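Local coordinates for oligopeptide ABC transporter, periplasmic oligopeptide-binding protein, putative (Thermotoga maritima MSB8, PDB 5IPW), which probably binds oligopeptides in the periplasm and hands them to an ABC transporter for uptake, as in other family 5 solute-binding proteins, at residues Phe230-Lys243 with Pro248-Trp262. Residues are numbered along the deposited sequence; the frame is centred on the assembly and turned at random.
Sequences FLENTELPTLSPWK and PTEQFYILERNPYFW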
loop_
_atom_site.group_PDB
_atom_site.type_symbol
_atom_site.label_atom_id
_atom_site.label_comp_id
_atom_site.label_asym_id
_atom_site.label_seq_id
_atom_site.Cartn_x
_atom_site.Cartn_y
_atom_site.Cartn_z
ATOM N N PHE A 230 3.664 -20.710 3.943
ATOM C CA PHE A 230 2.868 -20.803 2.712
ATOM C C PHE A 230 3.701 -21.036 1.451
ATOM O O PHE A 230 3.193 -21.531 0.454
ATOM C CB PHE A 230 2.031 -19.539 2.515
ATOM C CG PHE A 230 2.792 -18.407 1.904
ATOM C CD1 PHE A 230 2.848 -18.262 0.518
ATOM C CD2 PHE A 230 3.470 -17.494 2.699
ATOM C CE1 PHE A 230 3.551 -17.217 -0.057
ATOM C CE2 PHE A 230 4.181 -16.450 2.128
ATOM C CZ PHE A 230 4.222 -16.311 0.748
ATOM N N LEU A 231 4.966 -20.638 1.500
ATOM C CA LEU A 231 5.872 -20.715 0.363
ATOM C C LEU A 231 6.552 -22.072 0.306
ATOM O O LEU A 231 6.615 -22.695 -0.747
ATOM C CB LEU A 231 6.923 -19.609 0.497
ATOM C CG LEU A 231 7.927 -19.353 -0.632
ATOM C CD1 LEU A 231 7.236 -18.769 -1.855
ATOM C CD2 LEU A 231 9.007 -18.399 -0.151
ATOM N N GLU A 232 7.045 -22.528 1.454
ATOM C CA GLU A 232 7.882 -23.734 1.545
ATOM C C GLU A 232 7.065 -25.016 1.685
ATOM O O GLU A 232 7.420 -26.044 1.105
ATOM C CB GLU A 232 8.838 -23.636 2.747
ATOM C CG GLU A 232 9.761 -22.419 2.770
ATOM C CD GLU A 232 11.007 -22.574 1.911
ATOM O OE1 GLU A 232 11.776 -21.586 1.814
ATOM O OE2 GLU A 232 11.224 -23.670 1.342
ATOM N N ASN A 233 5.982 -24.963 2.465
ATOM C CA ASN A 233 5.252 -26.179 2.826
ATOM C C ASN A 233 4.110 -26.548 1.873
ATOM O O ASN A 233 2.975 -26.101 2.013
ATOM C CB ASN A 233 4.738 -26.096 4.256
ATOM C CG ASN A 233 4.119 -27.397 4.718
ATOM O OD1 ASN A 233 4.268 -28.428 4.062
ATOM N ND2 ASN A 233 3.403 -27.356 5.840
ATOM N N THR A 234 4.449 -27.401 0.920
ATOM C CA THR A 234 3.514 -28.026 -0.019
ATOM C C THR A 234 2.314 -28.729 0.651
ATOM O O THR A 234 1.283 -28.972 0.009
ATOM C CB THR A 234 4.321 -28.996 -0.926
ATOM O OG1 THR A 234 4.747 -28.281 -2.093
ATOM C CG2 THR A 234 3.542 -30.242 -1.344
ATOM N N GLU A 235 2.445 -29.065 1.930
ATOM C CA GLU A 235 1.393 -29.791 2.628
ATOM C C GLU A 235 0.420 -28.885 3.363
ATOM O O GLU A 235 -0.589 -29.358 3.862
ATOM C CB GLU A 235 2.010 -30.800 3.602
ATOM C CG GLU A 235 2.695 -31.962 2.909
ATOM C CD GLU A 235 1.717 -32.906 2.241
ATOM O OE1 GLU A 235 0.676 -33.217 2.851
ATOM O OE2 GLU A 235 1.995 -33.356 1.112
ATOM N N LEU A 236 0.714 -27.593 3.414
ATOM C CA LEU A 236 -0.100 -26.639 4.162
ATOM C C LEU A 236 -1.449 -26.353 3.470
ATOM O O LEU A 236 -1.474 -25.809 2.371
ATOM C CB LEU A 236 0.685 -25.341 4.327
ATOM C CG LEU A 236 -0.003 -24.207 5.072
ATOM C CD1 LEU A 236 -0.264 -24.638 6.499
ATOM C CD2 LEU A 236 0.835 -22.937 5.044
ATOM N N PRO A 237 -2.575 -26.714 4.108
ATOM C CA PRO A 237 -3.868 -26.354 3.526
ATOM C C PRO A 237 -4.009 -24.857 3.400
ATOM O O PRO A 237 -3.525 -24.121 4.263
ATOM C CB PRO A 237 -4.877 -26.881 4.550
ATOM C CG PRO A 237 -4.165 -27.993 5.229
ATOM C CD PRO A 237 -2.740 -27.528 5.323
ATOM N N THR A 238 -4.671 -24.414 2.341
ATOM C CA THR A 238 -4.755 -22.992 2.046
ATOM C C THR A 238 -6.149 -22.583 1.542
ATOM O O THR A 238 -6.919 -23.421 1.054
ATOM C CB THR A 238 -3.673 -22.587 1.013
ATOM O OG1 THR A 238 -3.730 -21.176 0.753
ATOM C CG2 THR A 238 -3.866 -23.323 -0.283
ATOM N N LEU A 239 -6.442 -21.289 1.684
ATOM C CA LEU A 239 -7.637 -20.665 1.115
ATOM C C LEU A 239 -7.322 -19.901 -0.173
ATOM O O LEU A 239 -8.212 -19.320 -0.794
ATOM C CB LEU A 239 -8.273 -19.721 2.147
ATOM C CG LEU A 239 -8.829 -20.438 3.391
ATOM C CD1 LEU A 239 -9.148 -19.473 4.514
ATOM C CD2 LEU A 239 -10.064 -21.250 3.057
ATOM N N SER A 240 -6.057 -19.909 -0.583
ATOM C CA SER A 240 -5.635 -19.157 -1.769
ATOM C C SER A 240 -6.111 -19.802 -3.074
ATOM O O SER A 240 -6.372 -21.004 -3.122
ATOM C CB SER A 240 -4.112 -19.034 -1.788
ATOM O OG SER A 240 -3.661 -18.213 -0.738
ATOM N N PRO A 241 -6.219 -19.005 -4.140
ATOM C CA PRO A 241 -6.576 -19.541 -5.458
ATOM C C PRO A 241 -5.531 -20.513 -6.053
ATOM O O PRO A 241 -5.872 -21.344 -6.894
ATOM C CB PRO A 241 -6.690 -18.289 -6.322
ATOM C CG PRO A 241 -5.837 -17.278 -5.633
ATOM C CD PRO A 241 -6.046 -17.546 -4.175
ATOM N N TRP A 242 -4.273 -20.398 -5.645
ATOM C CA TRP A 242 -3.289 -21.406 -6.009
ATOM C C TRP A 242 -2.472 -21.806 -4.787
ATOM O O TRP A 242 -2.412 -21.062 -3.804
ATOM C CB TRP A 242 -2.350 -20.915 -7.110
ATOM C CG TRP A 242 -2.994 -20.428 -8.359
ATOM C CD1 TRP A 242 -3.360 -21.175 -9.422
ATOM C CD2 TRP A 242 -3.309 -19.075 -8.690
ATOM N NE1 TRP A 242 -3.903 -20.378 -10.404
ATOM C CE2 TRP A 242 -3.874 -19.079 -9.976
ATOM C CE3 TRP A 242 -3.164 -17.852 -8.023
ATOM C CZ2 TRP A 242 -4.301 -17.916 -10.611
ATOM C CZ3 TRP A 242 -3.584 -16.693 -8.659
ATOM C CH2 TRP A 242 -4.140 -16.737 -9.942
ATOM N N LYS A 243 -1.856 -22.985 -4.879
ATOM C CA LYS A 243 -1.056 -23.588 -3.800
ATOM C C LYS A 243 0.263 -24.118 -4.391
ATOM O O LYS A 243 0.288 -24.584 -5.533
ATOM C CB LYS A 243 -1.818 -24.751 -3.153
ATOM C CG LYS A 243 -2.065 -25.907 -4.116
ATOM C CD LYS A 243 -2.863 -27.067 -3.545
ATOM C CE LYS A 243 -3.114 -28.100 -4.646
ATOM N NZ LYS A 243 -4.002 -29.226 -4.237
ATOM N N PRO A 248 10.572 -24.111 -3.630
ATOM C CA PRO A 248 11.017 -22.832 -4.197
ATOM C C PRO A 248 12.504 -22.754 -4.576
ATOM O O PRO A 248 12.904 -21.814 -5.262
ATOM C CB PRO A 248 10.696 -21.821 -3.093
ATOM C CG PRO A 248 10.648 -22.611 -1.838
ATOM C CD PRO A 248 10.187 -23.986 -2.216
ATOM N N THR A 249 13.316 -23.711 -4.134
ATOM C CA THR A 249 14.729 -23.752 -4.526
ATOM C C THR A 249 14.893 -24.364 -5.913
ATOM O O THR A 249 15.862 -24.054 -6.596
ATOM C CB THR A 249 15.606 -24.539 -3.531
ATOM O OG1 THR A 249 15.265 -25.928 -3.580
ATOM C CG2 THR A 249 15.443 -24.008 -2.108
ATOM N N GLU A 250 13.967 -25.233 -6.325
ATOM C CA GLU A 250 13.954 -25.729 -7.705
ATOM C C GLU A 250 13.867 -24.530 -8.639
ATOM O O GLU A 250 13.466 -23.436 -8.218
ATOM C CB GLU A 250 12.788 -26.691 -7.962
ATOM C CG GLU A 250 12.907 -28.032 -7.244
ATOM C CD GLU A 250 11.640 -28.875 -7.335
ATOM O OE1 GLU A 250 11.307 -29.354 -8.443
ATOM O OE2 GLU A 250 10.977 -29.074 -6.288
ATOM N N GLN A 251 14.270 -24.712 -9.895
ATOM C CA GLN A 251 14.327 -23.578 -10.820
ATOM C C GLN A 251 12.931 -23.135 -11.253
ATOM O O GLN A 251 12.724 -21.966 -11.563
ATOM C CB GLN A 251 15.231 -23.860 -12.030
ATOM C CG GLN A 251 14.644 -24.734 -13.130
ATOM C CD GLN A 251 15.305 -24.488 -14.482
ATOM O OE1 GLN A 251 15.743 -23.372 -14.781
ATOM N NE2 GLN A 251 15.367 -25.528 -15.312
ATOM N N PHE A 252 11.985 -24.074 -11.268
ATOM C CA PHE A 252 10.579 -23.760 -11.506
ATOM C C PHE A 252 9.735 -23.982 -10.246
ATOM O O PHE A 252 9.484 -25.115 -9.842
ATOM C CB PHE A 252 10.049 -24.562 -12.696
ATOM C CG PHE A 252 10.747 -24.233 -13.981
ATOM C CD1 PHE A 252 10.655 -22.955 -14.520
ATOM C CD2 PHE A 252 11.530 -25.179 -14.633
ATOM C CE1 PHE A 252 11.314 -22.632 -15.694
ATOM C CE2 PHE A 252 12.195 -24.861 -15.807
ATOM C CZ PHE A 252 12.086 -23.586 -16.340
ATOM N N TYR A 253 9.340 -22.875 -9.621
ATOM C CA TYR A 253 8.432 -22.893 -8.475
ATOM C C TYR A 253 7.004 -22.843 -9.004
ATOM O O TYR A 253 6.600 -21.851 -9.613
ATOM C CB TYR A 253 8.712 -21.700 -7.568
ATOM C CG TYR A 253 7.847 -21.633 -6.333
ATOM C CD1 TYR A 253 7.734 -22.721 -5.473
ATOM C CD2 TYR A 253 7.162 -20.463 -6.003
ATOM C CE1 TYR A 253 6.951 -22.651 -4.334
ATOM C CE2 TYR A 253 6.382 -20.385 -4.866
ATOM C CZ TYR A 253 6.276 -21.482 -4.039
ATOM O OH TYR A 253 5.492 -21.402 -2.911
ATOM N N ILE A 254 6.252 -23.920 -8.795
ATOM C CA ILE A 254 4.937 -24.064 -9.418
ATOM C C ILE A 254 3.790 -24.005 -8.418
ATOM O O ILE A 254 3.798 -24.714 -7.405
ATOM C CB ILE A 254 4.832 -25.370 -10.228
ATOM C CG1 ILE A 254 5.938 -25.401 -11.302
ATOM C CG2 ILE A 254 3.453 -25.482 -10.871
ATOM C CD1 ILE A 254 5.983 -26.662 -12.143
ATOM N N LEU A 255 2.807 -23.155 -8.726
ATOM C CA LEU A 255 1.540 -23.117 -7.992
ATOM C C LEU A 255 0.447 -23.767 -8.824
ATOM O O LEU A 255 0.355 -23.541 -10.019
ATOM C CB LEU A 255 1.137 -21.690 -7.650
ATOM C CG LEU A 255 2.203 -20.804 -7.016
ATOM C CD1 LEU A 255 1.773 -19.360 -7.100
ATOM C CD2 LEU A 255 2.474 -21.181 -5.573
ATOM N N GLU A 256 -0.366 -24.591 -8.181
ATOM C CA GLU A 256 -1.477 -25.264 -8.833
ATOM C C GLU A 256 -2.785 -24.714 -8.269
ATOM O O GLU A 256 -2.862 -24.289 -7.110
ATOM C CB GLU A 256 -1.385 -26.773 -8.596
ATOM C CG GLU A 256 -2.427 -27.599 -9.326
ATOM C CD GLU A 256 -2.261 -29.094 -9.090
ATOM O OE1 GLU A 256 -2.095 -29.835 -10.081
ATOM O OE2 GLU A 256 -2.296 -29.531 -7.922
ATOM N N ARG A 257 -3.814 -24.716 -9.104
ATOM C CA ARG A 257 -5.115 -24.242 -8.688
ATOM C C ARG A 257 -5.607 -24.984 -7.452
ATOM O O ARG A 257 -5.434 -26.197 -7.331
ATOM C CB ARG A 257 -6.127 -24.388 -9.815
ATOM C CG ARG A 257 -6.399 -25.812 -10.267
ATOM C CD ARG A 257 -7.298 -25.792 -11.488
ATOM N NE ARG A 257 -8.347 -24.816 -11.257
ATOM C CZ ARG A 257 -8.672 -23.794 -12.042
ATOM N NH1 ARG A 257 -8.097 -23.580 -13.216
ATOM N NH2 ARG A 257 -9.639 -22.992 -11.640
ATOM N N ASN A 258 -6.188 -24.227 -6.530
ATOM C CA ASN A 258 -6.854 -24.781 -5.362
ATOM C C ASN A 258 -8.240 -25.266 -5.756
ATOM O O ASN A 258 -9.125 -24.449 -6.033
ATOM C CB ASN A 258 -6.978 -23.715 -4.278
ATOM C CG ASN A 258 -7.811 -24.173 -3.107
ATOM O OD1 ASN A 258 -8.275 -25.308 -3.073
ATOM N ND2 ASN A 258 -8.007 -23.287 -2.135
ATOM N N PRO A 259 -8.446 -26.595 -5.773
ATOM C CA PRO A 259 -9.702 -27.126 -6.293
ATOM C C PRO A 259 -10.909 -26.815 -5.406
ATOM O O PRO A 259 -12.036 -27.009 -5.844
ATOM C CB PRO A 259 -9.445 -28.631 -6.356
ATOM C CG PRO A 259 -8.460 -28.884 -5.268
ATOM C CD PRO A 259 -7.596 -27.656 -5.204
ATOM N N TYR A 260 -10.667 -26.326 -4.189
ATOM C CA TYR A 260 -11.726 -25.908 -3.268
ATOM C C TYR A 260 -11.875 -24.397 -3.183
ATOM O O TYR A 260 -12.476 -23.881 -2.231
ATOM C CB TYR A 260 -11.446 -26.485 -1.873
ATOM C CG TYR A 260 -11.621 -27.974 -1.838
ATOM C CD1 TYR A 260 -12.884 -28.528 -1.690
ATOM C CD2 TYR A 260 -10.538 -28.833 -1.991
ATOM C CE1 TYR A 260 -13.076 -29.896 -1.673
ATOM C CE2 TYR A 260 -10.712 -30.207 -1.983
ATOM C CZ TYR A 260 -11.996 -30.734 -1.823
ATOM O OH TYR A 260 -12.226 -32.098 -1.806
ATOM N N PHE A 261 -11.345 -23.668 -4.163
ATOM C CA PHE A 261 -11.455 -22.209 -4.130
ATOM C C PHE A 261 -12.925 -21.795 -4.175
ATOM O O PHE A 261 -13.737 -22.415 -4.874
ATOM C CB PHE A 261 -10.670 -21.533 -5.257
ATOM C CG PHE A 261 -10.450 -20.068 -5.027
ATOM C CD1 PHE A 261 -9.778 -19.629 -3.901
ATOM C CD2 PHE A 261 -10.948 -19.127 -5.905
ATOM C CE1 PHE A 261 -9.595 -18.279 -3.659
ATOM C CE2 PHE A 261 -10.764 -17.776 -5.677
ATOM C CZ PHE A 261 -10.085 -17.348 -4.555
ATOM N N TRP A 262 -13.226 -20.714 -3.459
ATOM C CA TRP A 262 -14.577 -20.420 -2.960
ATOM C C TRP A 262 -15.212 -19.226 -3.646
ATOM O O TRP A 262 -16.214 -18.710 -3.161
ATOM C CB TRP A 262 -14.520 -20.154 -1.446
ATOM C CG TRP A 262 -13.279 -19.444 -1.074
ATOM C CD1 TRP A 262 -12.100 -20.013 -0.691
ATOM C CD2 TRP A 262 -13.052 -18.039 -1.119
ATOM N NE1 TRP A 262 -11.157 -19.044 -0.479
ATOM C CE2 TRP A 262 -11.715 -17.820 -0.733
ATOM C CE3 TRP A 262 -13.846 -16.942 -1.444
ATOM C CZ2 TRP A 262 -11.155 -16.548 -0.661
ATOM C CZ3 TRP A 262 -13.287 -15.672 -1.370
ATOM C CH2 TRP A 262 -11.955 -15.487 -0.986
#
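Y253 meets L231 twice: its hydroxyl donates along an in-plane lone pair of L231 O (OH to O 2.8 Å), while L231 CD1 lies obliquely against the ring, 3.5 Å from Y253 CE2. With CG anti to the backbone N (chi1 -179°), the phenol extends from strand 252-257 to residues 230-232, and P248 CB lies over one face, toward its rim. A phenylalanine in place of Y253 would probably leave L231 O without its phenol donor.

At the other end, P241 and F261 lie side by side, P241 CB sitting 3.9 Å from the F261 ring centroid and almost on its normal, a CH-pi contact. L239 O reaches the edge of that ring and accepts from W262 NE1 at 3.0 Å. N258 bonds twice, ND2 to S240 O at 3.0 Å, with the acceptor in the amide plane, and backbone N to P241 O.

Between these ends K243 and E256 form an antiparallel hydrogen-bonded pair, side chains alongside each other, with K243 NZ and E256 OE2 too far apart for a salt bridge (4.1 Å). E256 OE1 hydrogen-bonds Y276 OH. W242 CB packs 3.6 Å from L255 CB, R257 N lies at the indole edge, and W242 NE1 hydrogen-bonds I274 O.

Hairpin 242-244/252-257 is the edge of a mixed sheet, with 276-281 beyond 252-257; helix 73-80 packs on L231 and L255, helix 25-32 on E256, R257 and P259.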